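PDB 3IGR: ribosomal-protein-S5-alanine N-acetyltransferase from Vibrio fischeri, which probably transfers the acetyl group of acetyl-CoA to the N-terminal alanine of ribosomal protein uS5, as a member of the RimJ subfamily of acetyltransferases. Local coordinates for residues 11-16 with 69-74; 4-9 with 73-78; 24-29 with 102-107. One frame throughout, in Å; residues are numbered along the deposited sequence.

Contact 1: 11-16 with 69-74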
# COMPACT_ATOMS: atom_id res chain seq x y z
N GLN A 11 14.99 4.55 -10.88
CA GLN A 11 14.41 5.68 -11.62
C GLN A 11 13.42 5.14 -12.66
O GLN A 11 13.76 4.22 -13.40
CB GLN A 11 15.49 6.49 -12.33
CG GLN A 11 14.92 7.59 -13.23
CD GLN A 11 15.98 8.37 -13.98
OE1 GLN A 11 17.15 7.98 -14.02
NE2 GLN A 11 15.57 9.49 -14.57
N VAL A 12 12.22 5.70 -12.68
CA VAL A 12 11.21 5.39 -13.69
C VAL A 12 11.11 6.62 -14.57
O VAL A 12 10.88 7.73 -14.09
CB VAL A 12 9.82 5.09 -13.07
CG1 VAL A 12 8.83 4.58 -14.13
CG2 VAL A 12 9.95 4.07 -11.94
N ARG A 13 11.33 6.42 -15.87
CA ARG A 13 11.38 7.53 -16.80
C ARG A 13 10.95 7.02 -18.15
O ARG A 13 10.86 5.81 -18.35
CB ARG A 13 12.79 8.14 -16.87
CG ARG A 13 13.90 7.19 -17.31
CD ARG A 13 15.09 7.97 -17.86
NE ARG A 13 16.26 7.14 -18.14
CZ ARG A 13 16.41 6.39 -19.23
NH1 ARG A 13 15.46 6.32 -20.16
NH2 ARG A 13 17.52 5.68 -19.38
N LEU A 14 10.68 7.94 -19.07
CA LEU A 14 10.35 7.54 -20.43
C LEU A 14 11.59 6.99 -21.11
O LEU A 14 12.70 7.47 -20.89
CB LEU A 14 9.76 8.72 -21.22
CG LEU A 14 8.33 9.12 -20.82
CD1 LEU A 14 7.89 10.40 -21.56
CD2 LEU A 14 7.33 7.99 -21.09
N ILE A 15 11.40 5.95 -21.92
CA ILE A 15 12.48 5.36 -22.69
C ILE A 15 12.97 6.34 -23.76
O ILE A 15 12.19 7.17 -24.25
CB ILE A 15 12.04 3.98 -23.28
CG1 ILE A 15 13.24 3.10 -23.61
CG2 ILE A 15 11.05 4.15 -24.45
CD1 ILE A 15 12.87 1.71 -24.10
N LYS A 16 14.26 6.26 -24.09
CA LYS A 16 14.88 7.17 -25.05
C LYS A 16 15.64 6.41 -26.13
O LYS A 16 15.96 5.23 -25.96
CB LYS A 16 15.85 8.13 -24.34
CG LYS A 16 15.19 9.16 -23.43
CD LYS A 16 16.13 10.31 -23.08
CE LYS A 16 16.95 9.99 -21.84
NZ LYS A 16 17.10 11.18 -20.93
N TYR A 69 6.01 4.80 -22.98
CA TYR A 69 6.69 3.56 -22.67
C TYR A 69 7.73 3.90 -21.62
O TYR A 69 8.71 4.58 -21.94
CB TYR A 69 7.31 2.96 -23.93
CG TYR A 69 7.78 1.54 -23.77
CD1 TYR A 69 7.13 0.50 -24.42
CD2 TYR A 69 8.87 1.23 -22.94
CE1 TYR A 69 7.55 -0.81 -24.27
CE2 TYR A 69 9.30 -0.07 -22.78
CZ TYR A 69 8.64 -1.09 -23.46
OH TYR A 69 9.06 -2.40 -23.32
N PHE A 70 7.51 3.49 -20.38
CA PHE A 70 8.45 3.75 -19.30
C PHE A 70 9.40 2.59 -19.06
O PHE A 70 9.01 1.42 -19.19
CB PHE A 70 7.73 4.00 -17.99
CG PHE A 70 6.95 5.28 -17.94
CD1 PHE A 70 7.54 6.44 -17.40
CD2 PHE A 70 5.62 5.32 -18.36
CE1 PHE A 70 6.82 7.62 -17.31
CE2 PHE A 70 4.89 6.51 -18.30
CZ PHE A 70 5.48 7.66 -17.76
N VAL A 71 10.63 2.91 -18.67
CA VAL A 71 11.56 1.89 -18.16
C VAL A 71 11.89 2.14 -16.68
O VAL A 71 11.82 3.27 -16.19
CB VAL A 71 12.87 1.81 -18.99
CG1 VAL A 71 12.59 1.22 -20.39
CG2 VAL A 71 13.59 3.16 -19.09
N VAL A 72 12.19 1.05 -15.97
CA VAL A 72 12.64 1.14 -14.59
C VAL A 72 14.16 0.87 -14.61
O VAL A 72 14.60 -0.17 -15.12
CB VAL A 72 11.96 0.12 -13.68
CG1 VAL A 72 12.46 0.30 -12.24
CG2 VAL A 72 10.43 0.23 -13.75
N VAL A 73 14.93 1.81 -14.08
CA VAL A 73 16.38 1.70 -14.12
C VAL A 73 16.93 1.48 -12.73
O VAL A 73 16.56 2.20 -11.80
CB VAL A 73 17.03 2.97 -14.72
CG1 VAL A 73 18.59 2.91 -14.62
CG2 VAL A 73 16.59 3.15 -16.16
N ASP A 74 17.80 0.48 -12.58
CA ASP A 74 18.63 0.37 -11.39
C ASP A 74 19.82 1.31 -11.59
O ASP A 74 20.69 1.06 -12.42
CB ASP A 74 19.11 -1.08 -11.20
CG ASP A 74 19.80 -1.31 -9.86
OD1 ASP A 74 20.31 -0.35 -9.24
OD2 ASP A 74 19.83 -2.47 -9.42
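Gln11 and Val73 form a hydrogen-bonded antiparallel pair: Gln11 N donates to Val73 O, and Val73 N returns a bond to Gln11 O at 2.8 Å. The Gln11 side chain extends to NE2, which is bonded to Ser4 OG. Val12 faces Val72 in a non-hydrogen-bonded pair. Its CG1, anti to the backbone N (chi1 -173°), meets Phe70 CD1 at 4.0 Å, and helix 112-126 covers this face of the sheet through Thr120. These strands, 10-14 and 68-74, belong to the central mixed sheet of the GNAT fold, and their short segments run antiparallel with axes 4.6 Å apart. Arg13 repeats the two-bond exchange with Val71. On the face opposite Val12, its guanidinium lies with one side over methyls, NH1 3.8 Å from Val71 CG2, while NH1 bonds Leu14 O and forms a salt bridge with Asp19. Leu14 CD2 sits over the centre of the Phe70 ring, 3.8 Å from its centroid, a CH-pi contact. As the strand gives way to loop, Ile15 N still donates to Tyr69 O at 3.0 Å. Ile15 CD1 meets Val71 CG1 at 3.8 Å, the side chains crossing near a right angle, and Ile15 touches Leu55 and Leu58 of helix 48-63.

Contact 2: 4-9 with 73-78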
# COMPACT_ATOMS: atom_id res chain seq x y z
N SER A 4 10.05 11.93 -14.82
CA SER A 4 11.00 11.10 -14.10
C SER A 4 10.56 10.87 -12.67
O SER A 4 10.21 11.81 -11.97
CB SER A 4 12.37 11.78 -14.11
OG SER A 4 13.38 10.81 -14.05
N PHE A 5 10.57 9.61 -12.24
CA PHE A 5 10.30 9.31 -10.85
C PHE A 5 11.44 8.52 -10.23
O PHE A 5 11.99 7.60 -10.85
CB PHE A 5 8.95 8.59 -10.67
CG PHE A 5 7.83 9.21 -11.46
CD1 PHE A 5 7.08 10.26 -10.93
CD2 PHE A 5 7.54 8.76 -12.75
CE1 PHE A 5 6.04 10.85 -11.67
CE2 PHE A 5 6.50 9.36 -13.50
CZ PHE A 5 5.76 10.39 -12.95
N GLU A 6 11.80 8.89 -9.02
CA GLU A 6 12.88 8.20 -8.34
C GLU A 6 12.42 7.70 -6.98
O GLU A 6 11.66 8.37 -6.30
CB GLU A 6 14.12 9.10 -8.25
CG GLU A 6 14.89 9.18 -9.59
CD GLU A 6 16.08 10.12 -9.54
OE1 GLU A 6 16.05 11.09 -8.75
OE2 GLU A 6 17.06 9.88 -10.30
N PHE A 7 12.86 6.50 -6.62
CA PHE A 7 12.65 5.96 -5.29
C PHE A 7 13.78 4.97 -5.07
O PHE A 7 14.20 4.28 -6.01
CB PHE A 7 11.27 5.29 -5.13
CG PHE A 7 10.98 4.20 -6.15
CD1 PHE A 7 11.37 2.88 -5.92
CD2 PHE A 7 10.30 4.50 -7.34
CE1 PHE A 7 11.11 1.88 -6.86
CE2 PHE A 7 10.01 3.50 -8.28
CZ PHE A 7 10.43 2.18 -8.04
N GLU A 8 14.27 4.92 -3.83
CA GLU A 8 15.41 4.10 -3.45
C GLU A 8 16.55 4.29 -4.44
O GLU A 8 16.94 5.43 -4.69
CB GLU A 8 14.99 2.64 -3.27
CG GLU A 8 14.74 2.31 -1.80
CD GLU A 8 13.61 1.33 -1.60
OE1 GLU A 8 13.43 0.86 -0.46
OE2 GLU A 8 12.90 1.04 -2.59
N HIS A 9 17.09 3.21 -5.01
CA HIS A 9 18.12 3.33 -6.06
C HIS A 9 17.58 3.11 -7.49
O HIS A 9 18.32 2.71 -8.40
CB HIS A 9 19.35 2.45 -5.75
CG HIS A 9 19.04 1.00 -5.57
ND1 HIS A 9 18.71 0.45 -4.34
CD2 HIS A 9 19.03 -0.03 -6.45
CE1 HIS A 9 18.50 -0.85 -4.48
NE2 HIS A 9 18.70 -1.17 -5.75
N VAL A 73 14.93 1.81 -14.08
CA VAL A 73 16.38 1.70 -14.12
C VAL A 73 16.93 1.48 -12.73
O VAL A 73 16.56 2.20 -11.80
CB VAL A 73 17.03 2.97 -14.72
CG1 VAL A 73 18.59 2.91 -14.62
CG2 VAL A 73 16.59 3.15 -16.16
N ASP A 74 17.80 0.48 -12.58
CA ASP A 74 18.63 0.37 -11.39
C ASP A 74 19.82 1.31 -11.59
O ASP A 74 20.69 1.06 -12.42
CB ASP A 74 19.11 -1.08 -11.20
CG ASP A 74 19.80 -1.31 -9.86
OD1 ASP A 74 20.31 -0.35 -9.24
OD2 ASP A 74 19.83 -2.47 -9.42
N LYS A 75 19.82 2.41 -10.85
CA LYS A 75 20.88 3.41 -10.98
C LYS A 75 22.23 2.88 -10.50
O LYS A 75 23.26 3.29 -11.01
CB LYS A 75 20.49 4.68 -10.22
CG LYS A 75 19.39 5.49 -10.91
CD LYS A 75 18.54 6.27 -9.90
CE LYS A 75 19.28 7.43 -9.25
NZ LYS A 75 18.37 8.20 -8.35
N ASN A 76 22.21 1.98 -9.53
CA ASN A 76 23.44 1.36 -9.02
C ASN A 76 24.14 0.48 -10.05
O ASN A 76 25.37 0.43 -10.10
CB ASN A 76 23.13 0.56 -7.75
CG ASN A 76 22.94 1.44 -6.53
OD1 ASN A 76 22.95 2.67 -6.61
ND2 ASN A 76 22.76 0.81 -5.38
N GLU A 77 23.36 -0.21 -10.87
CA GLU A 77 23.94 -1.12 -11.86
C GLU A 77 23.82 -0.61 -13.29
O GLU A 77 24.32 -1.24 -14.21
CB GLU A 77 23.36 -2.52 -11.70
CG GLU A 77 23.39 -2.98 -10.23
CD GLU A 77 23.34 -4.48 -10.05
OE1 GLU A 77 22.91 -5.20 -10.97
OE2 GLU A 77 23.73 -4.95 -8.96
N HIS A 78 23.18 0.55 -13.46
CA HIS A 78 22.97 1.15 -14.78
C HIS A 78 22.31 0.19 -15.78
O HIS A 78 22.73 0.09 -16.93
CB HIS A 78 24.29 1.71 -15.35
CG HIS A 78 25.00 2.65 -14.42
ND1 HIS A 78 24.45 3.86 -14.04
CD2 HIS A 78 26.21 2.57 -13.82
CE1 HIS A 78 25.29 4.48 -13.22
NE2 HIS A 78 26.37 3.72 -13.08
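His9 and Lys75 join the two segments through the backbone: Lys75 N donates to His9 O at 2.9 Å. This bond continues the pairing of strands 10-14 and 68-74 into the turns at their ends, where 4-9 leads into one strand and 73-78 leaves the other. The close packing gathers round the His9 imidazole. Its CG stands between backbone N and carbonyl carbon (chi1 57°), and two side chains of 73-78 meet the ring, one over a face and one at its edge. Asn76 lies over the face, its amide plane turned 10° from the ring plane and ND2 3.7 Å from His9 CG, displaced toward the rim. Asp74 comes to the edge, OD1 reaching His9 CD2 at 3.1 Å. The same OD1 accepts weak bonds from Asn76 N and Glu77 N, while OD2 is bonded to Tyr107 OH, so both carboxylate oxygens are engaged.

The other side is looser and lies at the surface. Lys75 bends at chi3 (70°), which turns CE to the Glu6 side, and NZ meets Glu6 OE2 at 2.9 Å in a salt bridge whose hydrogen bond is weak. Lys75 also touches Gln11 with its side chain. The chemistry is divided: an ion pair at the surface, probably screened by solvent, and a carboxylate at the CD2 edge of the imidazole, whose negative charge may somewhat favour a positive ring.

Contact 3: 24-29 with 102-107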
# COMPACT_ATOMS: atom_id res chain seq x y z
N ALA A 24 17.22 -3.85 -25.09
CA ALA A 24 17.44 -5.12 -25.78
C ALA A 24 17.98 -6.16 -24.80
O ALA A 24 17.44 -7.27 -24.72
CB ALA A 24 18.41 -4.94 -26.96
N ASN A 25 19.04 -5.79 -24.08
CA ASN A 25 19.65 -6.67 -23.07
C ASN A 25 18.64 -7.15 -22.05
O ASN A 25 18.65 -8.31 -21.66
CB ASN A 25 20.82 -5.98 -22.36
CG ASN A 25 22.01 -5.76 -23.26
OD1 ASN A 25 22.10 -6.34 -24.35
ND2 ASN A 25 22.94 -4.93 -22.82
N TYR A 26 17.75 -6.25 -21.64
CA TYR A 26 16.73 -6.57 -20.65
C TYR A 26 15.80 -7.68 -21.14
O TYR A 26 15.48 -8.60 -20.38
CB TYR A 26 15.94 -5.33 -20.24
CG TYR A 26 14.66 -5.64 -19.50
CD1 TYR A 26 14.69 -5.94 -18.13
CD2 TYR A 26 13.43 -5.65 -20.15
CE1 TYR A 26 13.53 -6.25 -17.46
CE2 TYR A 26 12.26 -5.95 -19.47
CZ TYR A 26 12.32 -6.25 -18.12
OH TYR A 26 11.16 -6.54 -17.45
N PHE A 27 15.33 -7.60 -22.38
CA PHE A 27 14.38 -8.60 -22.85
C PHE A 27 15.12 -9.89 -23.19
O PHE A 27 14.60 -10.98 -23.00
CB PHE A 27 13.54 -8.08 -24.03
CG PHE A 27 12.44 -7.14 -23.59
CD1 PHE A 27 11.39 -7.60 -22.80
CD2 PHE A 27 12.47 -5.80 -23.94
CE1 PHE A 27 10.38 -6.74 -22.37
CE2 PHE A 27 11.47 -4.92 -23.51
CZ PHE A 27 10.41 -5.40 -22.72
N MSE A 28 16.36 -9.74 -23.63
CA MSE A 28 17.16 -10.89 -23.96
C MSE A 28 17.53 -11.64 -22.67
O MSE A 28 17.57 -12.86 -22.65
CB MSE A 28 18.36 -10.43 -24.77
CG MSE A 28 19.53 -11.31 -24.73
SE MSE A 28 20.79 -10.70 -26.07
CE MSE A 28 20.70 -8.77 -25.84
N ARG A 29 17.76 -10.88 -21.60
CA ARG A 29 18.06 -11.41 -20.26
C ARG A 29 16.87 -12.18 -19.68
O ARG A 29 17.04 -13.26 -19.10
CB ARG A 29 18.48 -10.27 -19.32
CG ARG A 29 19.02 -10.67 -17.96
CD ARG A 29 19.91 -9.57 -17.32
NE ARG A 29 19.11 -8.52 -16.70
CZ ARG A 29 18.93 -7.28 -17.19
NH1 ARG A 29 19.50 -6.90 -18.32
NH2 ARG A 29 18.17 -6.43 -16.53
N SER A 102 6.48 -5.34 -16.90
CA SER A 102 7.31 -6.49 -16.63
C SER A 102 8.43 -6.08 -15.69
O SER A 102 8.75 -4.88 -15.57
CB SER A 102 7.89 -7.07 -17.94
OG SER A 102 8.80 -6.16 -18.55
N LEU A 103 9.00 -7.07 -15.03
CA LEU A 103 10.11 -6.89 -14.10
C LEU A 103 11.11 -8.01 -14.28
O LEU A 103 10.74 -9.17 -14.51
CB LEU A 103 9.60 -6.88 -12.66
CG LEU A 103 10.58 -6.44 -11.55
CD1 LEU A 103 10.96 -4.98 -11.71
CD2 LEU A 103 9.93 -6.66 -10.20
N ASP A 104 12.39 -7.64 -14.20
CA ASP A 104 13.49 -8.60 -14.20
C ASP A 104 13.28 -9.65 -13.12
O ASP A 104 12.86 -9.31 -12.02
CB ASP A 104 14.80 -7.84 -13.98
CG ASP A 104 16.01 -8.73 -14.18
OD1 ASP A 104 16.56 -8.73 -15.30
OD2 ASP A 104 16.38 -9.44 -13.22
N SER A 105 13.55 -10.92 -13.42
CA SER A 105 13.25 -12.01 -12.46
C SER A 105 14.11 -11.99 -11.20
O SER A 105 13.71 -12.52 -10.16
CB SER A 105 13.30 -13.39 -13.14
OG SER A 105 14.63 -13.72 -13.48
N GLU A 106 15.29 -11.38 -11.26
CA GLU A 106 16.14 -11.26 -10.07
C GLU A 106 15.70 -10.12 -9.13
O GLU A 106 16.19 -10.01 -8.02
CB GLU A 106 17.61 -11.10 -10.48
CG GLU A 106 18.15 -12.29 -11.28
CD GLU A 106 18.25 -13.57 -10.45
OE1 GLU A 106 18.56 -13.50 -9.24
OE2 GLU A 106 18.04 -14.67 -11.01
N TYR A 107 14.74 -9.32 -9.59
CA TYR A 107 14.27 -8.15 -8.84
C TYR A 107 12.87 -8.32 -8.24
O TYR A 107 12.25 -7.35 -7.77
CB TYR A 107 14.31 -6.91 -9.75
CG TYR A 107 15.72 -6.39 -9.92
CD1 TYR A 107 16.18 -5.33 -9.13
CD2 TYR A 107 16.59 -6.95 -10.86
CE1 TYR A 107 17.47 -4.84 -9.28
CE2 TYR A 107 17.89 -6.47 -11.02
CZ TYR A 107 18.32 -5.40 -10.21
OH TYR A 107 19.59 -4.90 -10.34
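The C-terminal turn of helix 20-29 packs against the end of strand 96-103 and the turn that follows it, within the GNAT domain. Tyr26 reaches the strand: CG is anti to the backbone N (chi1 166°), and at the far end of the ring Tyr26 OH and Ser102 OG share a hydrogen bond of 2.6 Å in which either may donate. Ser102 OG lies near the plane of the phenol ring and is also bonded to Thr83 OG1 on strand 79-90, so a buried serine hydroxyl has two polar partners. The ring edge also meets the backbone, Tyr26 CE1 lying 3.7 Å from Asp104 N, and Tyr26 CD2 sits over the centre of the Phe27 ring.

Where the strand ends, Asp104 forms an Asx turn: OD2 accepts from Glu106 N at 3.0 Å, which helps to fix the carboxylate. Here the chain leaves the sheet on its way to helix 112-126. The other oxygen, OD1, faces the helix and makes a salt bridge with Arg29, receiving NE on its syn side at 2.9 Å and NH2 more weakly at 3.1 Å. The guanidinium and carboxylate planes are 29° apart, and NE approaches from 26° outside the carboxylate plane. Asn30 ND2 is a further donor to OD1, and Arg29 NH2 also bonds Ile80 O of strand 79-90.

Contacts 1 and 2 adjoin at one side of the sheet, their centres 9 Å apart: strand 68-74 supplies both, sharing Val73 and Asp74, and strands 4-7 and 10-14 follow each other in chain and sheet. Val12 N meets Phe5 O at 2.7 Å, a probable hydrogen bond. Contact 3 lies farther along the same sheet, about 13 Å from contact 1 and 15 Å from contact 2, centre to centre. Asp74 connects it to both, OD2 standing 2.6 Å from Tyr107 OH. Tyr69 OH packs 3.3 Å from Phe27 CZ, bringing helix 20-29 to contact 1. A bound sodium ion is about 11 Å from the Val12 side chain, so contact 1 forms no metal site.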